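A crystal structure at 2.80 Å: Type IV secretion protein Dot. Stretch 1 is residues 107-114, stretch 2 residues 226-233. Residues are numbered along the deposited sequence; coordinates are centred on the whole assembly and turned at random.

Stretch 1 (107-114) EWFPTQLV
Stretch 2, residues 226-233: MTMMKVIN

How are the two backbones laid against each other? Stretch 1 is helical over 107-112 and stretch 2 over 226-231; both helices begin earlier in the chain and run out into loop or turn. Their axes approach to 10.5 Å, with 71° between their N-to-C directions, so the chains cross steeply. The register is set by Phe109 CA to Met228 CA at 6.8 Å and Leu113 CA to Val231 CA at 7.4 Å. In stretch 2 the turns are held by Lys230 N to Met226 O (2.7 Å) and Val231 N to Thr227 O (3.2 Å).

What does the start of stretch 1 contribute? Glu107 (phi/psi -99/-16, chi1 m, chi2 t) is out of reach, its carboxylate hydrogen-bonded elsewhere in the structure. Trp108 (-77/-50, chi1 t, chi2 88°) sends its CA-to-CB bond sideways, yet its indole brings CH2 to 4.0 Å from Ile232 CG2, an apolar contact at the ring edge.

Why is Phe109 the centre of the contact? It points toward stretch 2 and has the largest area covered there. With -54/-47, chi1 -87° and chi2 -76°, its ring meets three residues. Met228 (-71/-43, chi1 m, chi2 t, chi3 t) extends alongside it: CE lies 3.9 Å from Phe109 CB, and SD sits 4.6 Å from the Phe109 ring centroid, 29° off the normal, an oblique sulfur-aromatic contact. Phe109 CE1 lies 3.6 Å from Met228 O and also 3.6 Å from Ile232 CD1, the latter at the ring edge; Ile232 has chi1 p and chi2 t. Met229 (chi1 m, chi2 m, chi3 114°) starts away but curls back, placing CE 4.1 Å from Phe109 CZ.

How does the chain continue past the aromatic residues? Pro110 (-61/-39) has no amide hydrogen, so the helix kinks where its N lacks a bond to the preceding turn; its CA-to-CB bond points away. Thr111 (-65/-16, chi1 p) turns back on its own helix, OG1 donating to Trp108 O at 2.9 Å. Gln112 N bonds Phe109 O at 2.9 Å and, weakly, Trp108 O at 3.3 Å.

What closes the far end? Gln112 (-91/-11), modelled only to CB, places its O 4.2 Å from Val231 CG2; Val231 has chi1 p. Leu113 (-129/37, chi1 p, chi2 p) points toward stretch 2, with CD2 4.2 Å from Met228 CG and 4.3 Å from Thr227 OG1. No hydrogen bond links the modelled atoms of the two stretches, so the 382 Å² interface rests chiefly on apolar packing.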

ATOM      1  N   GLU A 107       1.911   6.222   4.631  1.00 85.37           N
ATOM      2  CA  GLU A 107       2.998   6.344   5.587  1.00 83.63           C
ATOM      3  C   GLU A 107       2.578   6.030   7.015  1.00 86.21           C
ATOM      4  O   GLU A 107       3.445   5.795   7.858  1.00 87.26           O
ATOM      5  CB  GLU A 107       3.598   7.754   5.524  1.00 79.68           C
ATOM      6  CG  GLU A 107       3.922   8.218   4.106  1.00 77.19           C
ATOM      7  CD  GLU A 107       4.878   9.407   4.063  1.00 75.15           C
ATOM      8  OE1 GLU A 107       5.391   9.810   5.128  1.00 75.48           O
ATOM      9  OE2 GLU A 107       5.127   9.935   2.956  1.00 73.72           O
ATOM     10  N   TRP A 108       1.279   6.001   7.307  1.00 80.31           N
ATOM     11  CA  TRP A 108       0.835   5.727   8.670  1.00 82.68           C
ATOM     12  C   TRP A 108       0.942   4.244   9.005  1.00 86.34           C
ATOM     13  O   TRP A 108       1.497   3.875  10.048  1.00 88.10           O
ATOM     14  CB  TRP A 108      -0.605   6.211   8.859  1.00 83.04           C
ATOM     15  CG  TRP A 108      -1.138   6.000  10.238  1.00 84.16           C
ATOM     16  CD1 TRP A 108      -1.035   6.854  11.293  1.00 82.74           C
ATOM     17  CD2 TRP A 108      -1.865   4.860  10.714  1.00 86.87           C
ATOM     18  NE1 TRP A 108      -1.652   6.319  12.400  1.00 85.29           N
ATOM     19  CE2 TRP A 108      -2.167   5.095  12.071  1.00 87.90           C
ATOM     20  CE3 TRP A 108      -2.286   3.664  10.128  1.00 89.94           C
ATOM     21  CZ2 TRP A 108      -2.871   4.178  12.849  1.00 90.23           C
ATOM     22  CZ3 TRP A 108      -2.986   2.756  10.902  1.00 92.55           C
ATOM     23  CH2 TRP A 108      -3.270   3.019  12.248  1.00 92.71           C
ATOM     24  N   PHE A 109       0.409   3.384   8.136  1.00 79.48           N
ATOM     25  CA  PHE A 109       0.425   1.943   8.385  1.00 81.70           C
ATOM     26  C   PHE A 109       1.818   1.395   8.669  1.00 80.62           C
ATOM     27  O   PHE A 109       1.965   0.643   9.645  1.00 82.74           O
ATOM     28  CB  PHE A 109      -0.224   1.208   7.203  1.00 81.21           C
ATOM     29  CG  PHE A 109      -1.710   1.073   7.318  1.00 83.49           C
ATOM     30  CD1 PHE A 109      -2.269   0.141   8.178  1.00 86.71           C
ATOM     31  CD2 PHE A 109      -2.552   1.878   6.567  1.00 81.97           C
ATOM     32  CE1 PHE A 109      -3.643   0.012   8.288  1.00 88.36           C
ATOM     33  CE2 PHE A 109      -3.927   1.758   6.671  1.00 82.81           C
ATOM     34  CZ  PHE A 109      -4.475   0.823   7.531  1.00 86.95           C
ATOM     35  N   PRO A 110       2.865   1.717   7.895  1.00 79.78           N
ATOM     36  CA  PRO A 110       4.187   1.154   8.221  1.00 79.74           C
ATOM     37  C   PRO A 110       4.703   1.562   9.592  1.00 81.00           C
ATOM     38  O   PRO A 110       5.288   0.724  10.289  1.00 82.15           O
ATOM     39  CB  PRO A 110       5.076   1.678   7.085  1.00 78.04           C
ATOM     40  CG  PRO A 110       4.134   1.888   5.956  1.00 77.18           C
ATOM     41  CD  PRO A 110       2.897   2.430   6.605  1.00 78.21           C
ATOM     42  N   THR A 111       4.494   2.815  10.015  1.00 83.04           N
ATOM     43  CA  THR A 111       4.898   3.190  11.366  1.00 83.88           C
ATOM     44  C   THR A 111       4.117   2.443  12.437  1.00 87.71           C
ATOM     45  O   THR A 111       4.544   2.434  13.595  1.00 87.72           O
ATOM     46  CB  THR A 111       4.735   4.692  11.612  1.00 81.60           C
ATOM     47  OG1 THR A 111       3.364   4.980  11.915  1.00 83.24           O
ATOM     48  CG2 THR A 111       5.174   5.498  10.410  1.00 77.68           C
ATOM     49  N   GLN A 112       2.996   1.821  12.087  1.00 79.28           N
ATOM     50  CA  GLN A 112       2.245   1.048  13.060  1.00 83.27           C
ATOM     51  C   GLN A 112       2.668  -0.411  13.105  1.00 87.32           C
ATOM     52  O   GLN A 112       2.260  -1.127  14.027  1.00 90.70           O
ATOM     53  CB  GLN A 112       0.741   1.146  12.771  1.00 86.32           C
ATOM     54  N   LEU A 113       3.475  -0.873  12.151  1.00 83.53           N
ATOM     55  CA  LEU A 113       3.921  -2.264  12.148  1.00 86.23           C
ATOM     56  C   LEU A 113       5.434  -2.357  12.016  1.00 85.64           C
ATOM     57  O   LEU A 113       5.964  -3.262  11.369  1.00 87.78           O
ATOM     58  CB  LEU A 113       3.228  -3.072  11.050  1.00 83.36           C
ATOM     59  CG  LEU A 113       2.994  -2.504   9.644  1.00 78.99           C
ATOM     60  CD1 LEU A 113       4.278  -2.414   8.832  1.00 76.97           C
ATOM     61  CD2 LEU A 113       1.925  -3.315   8.910  1.00 80.68           C
ATOM     62  N   VAL A 114       6.160  -1.437  12.644  1.00 84.05           N
ATOM     63  CA  VAL A 114       7.610  -1.515  12.683  1.00 84.64           C
ATOM     64  C   VAL A 114       8.134  -1.818  14.084  1.00 86.44           C
ATOM     65  O   VAL A 114       9.155  -2.506  14.216  1.00 86.51           O
ATOM     66  CB  VAL A 114       8.259  -0.232  12.115  1.00 85.77           C
ATOM     67  CG1 VAL A 114       7.986   0.963  13.010  1.00 89.29           C
ATOM     68  CG2 VAL A 114       9.761  -0.429  11.904  1.00 86.14           C
ATOM     69  N   MET A 226      -3.380  -7.712   3.885  1.00 73.07           N
ATOM     70  CA  MET A 226      -3.942  -8.560   4.931  1.00 77.88           C
ATOM     71  C   MET A 226      -3.261  -8.308   6.274  1.00 76.69           C
ATOM     72  O   MET A 226      -3.940  -8.137   7.294  1.00 80.12           O
ATOM     73  CB  MET A 226      -3.847 -10.031   4.525  1.00 82.27           C
ATOM     74  CG  MET A 226      -4.946 -10.473   3.559  1.00 87.28           C
ATOM     75  SD  MET A 226      -6.615 -10.322   4.247  1.00 93.82           S
ATOM     76  CE  MET A 226      -7.231  -8.895   3.359  1.00 88.94           C
ATOM     77  N   THR A 227      -1.920  -8.248   6.293  1.00 85.07           N
ATOM     78  CA  THR A 227      -1.229  -7.909   7.537  1.00 83.50           C
ATOM     79  C   THR A 227      -1.500  -6.468   7.951  1.00 79.66           C
ATOM     80  O   THR A 227      -1.450  -6.152   9.145  1.00 80.46           O
ATOM     81  CB  THR A 227       0.283  -8.135   7.412  1.00 81.36           C
ATOM     82  OG1 THR A 227       0.907  -6.961   6.883  1.00 75.70           O
ATOM     83  CG2 THR A 227       0.587  -9.325   6.509  1.00 83.41           C
ATOM     84  N   MET A 228      -1.788  -5.584   6.988  1.00 83.71           N
ATOM     85  CA  MET A 228      -2.196  -4.225   7.332  1.00 81.26           C
ATOM     86  C   MET A 228      -3.587  -4.212   7.944  1.00 84.83           C
ATOM     87  O   MET A 228      -3.834  -3.502   8.925  1.00 84.47           O
ATOM     88  CB  MET A 228      -2.162  -3.326   6.099  1.00 78.83           C
ATOM     89  CG  MET A 228      -0.801  -2.755   5.779  1.00 74.07           C
ATOM     90  SD  MET A 228      -0.835  -1.645   4.363  1.00 75.81           S
ATOM     91  CE  MET A 228       0.896  -1.175   4.285  1.00 72.58           C
ATOM     92  N   MET A 229      -4.514  -4.978   7.370  1.00 76.17           N
ATOM     93  CA  MET A 229      -5.855  -5.038   7.933  1.00 81.92           C
ATOM     94  C   MET A 229      -5.886  -5.842   9.221  1.00 85.90           C
ATOM     95  O   MET A 229      -6.764  -5.608  10.061  1.00 87.96           O
ATOM     96  CB  MET A 229      -6.832  -5.626   6.913  1.00 85.48           C
ATOM     97  CG  MET A 229      -6.997  -4.793   5.646  1.00 84.41           C
ATOM     98  SD  MET A 229      -7.848  -3.222   5.908  1.00 83.80           S
ATOM     99  CE  MET A 229      -6.537  -2.063   5.536  1.00 80.55           C
ATOM    100  N   LYS A 230      -4.934  -6.762   9.411  1.00 79.97           N
ATOM    101  CA  LYS A 230      -4.899  -7.541  10.643  1.00 86.10           C
ATOM    102  C   LYS A 230      -4.376  -6.722  11.814  1.00 83.71           C
ATOM    103  O   LYS A 230      -4.811  -6.930  12.954  1.00 88.65           O
ATOM    104  CB  LYS A 230      -4.049  -8.799  10.456  1.00 91.29           C
ATOM    105  N   VAL A 231      -3.465  -5.779  11.557  1.00 89.73           N
ATOM    106  CA  VAL A 231      -2.891  -4.996  12.643  1.00 86.87           C
ATOM    107  C   VAL A 231      -3.882  -3.985  13.204  1.00 85.70           C
ATOM    108  O   VAL A 231      -3.680  -3.474  14.312  1.00 84.85           O
ATOM    109  CB  VAL A 231      -1.607  -4.289  12.177  1.00 80.76           C
ATOM    110  CG1 VAL A 231      -1.940  -2.958  11.520  1.00 75.74           C
ATOM    111  CG2 VAL A 231      -0.663  -4.088  13.349  1.00 81.14           C
ATOM    112  N   ILE A 232      -4.953  -3.677  12.472  1.00 86.11           N
ATOM    113  CA  ILE A 232      -5.988  -2.782  12.967  1.00 86.24           C
ATOM    114  C   ILE A 232      -7.336  -3.480  13.092  1.00 91.27           C
ATOM    115  O   ILE A 232      -8.348  -2.824  13.336  1.00 92.44           O
ATOM    116  CB  ILE A 232      -6.100  -1.517  12.095  1.00 82.34           C
ATOM    117  CG1 ILE A 232      -6.271  -1.885  10.619  1.00 80.59           C
ATOM    118  CG2 ILE A 232      -4.886  -0.614  12.304  1.00 80.30           C
ATOM    119  CD1 ILE A 232      -6.873  -0.754   9.788  1.00 79.54           C
ATOM    120  N   ASN A 233      -7.364  -4.807  12.942  1.00 83.59           N
ATOM    121  CA  ASN A 233      -8.569  -5.611  13.162  1.00 89.87           C
ATOM    122  C   ASN A 233      -9.723  -5.168  12.260  1.00 89.29           C
ATOM    123  O   ASN A 233     -10.870  -5.047  12.699  1.00 91.55           O
ATOM    124  CB  ASN A 233      -8.987  -5.583  14.636  1.00 93.11           C
ATOM    125  CG  ASN A 233      -8.990  -6.966  15.276  1.00100.75           C
ATOM    126  OD1 ASN A 233      -8.659  -7.965  14.634  1.00104.16           O
ATOM    127  ND2 ASN A 233      -9.373  -7.027  16.548  1.00103.11           N
TER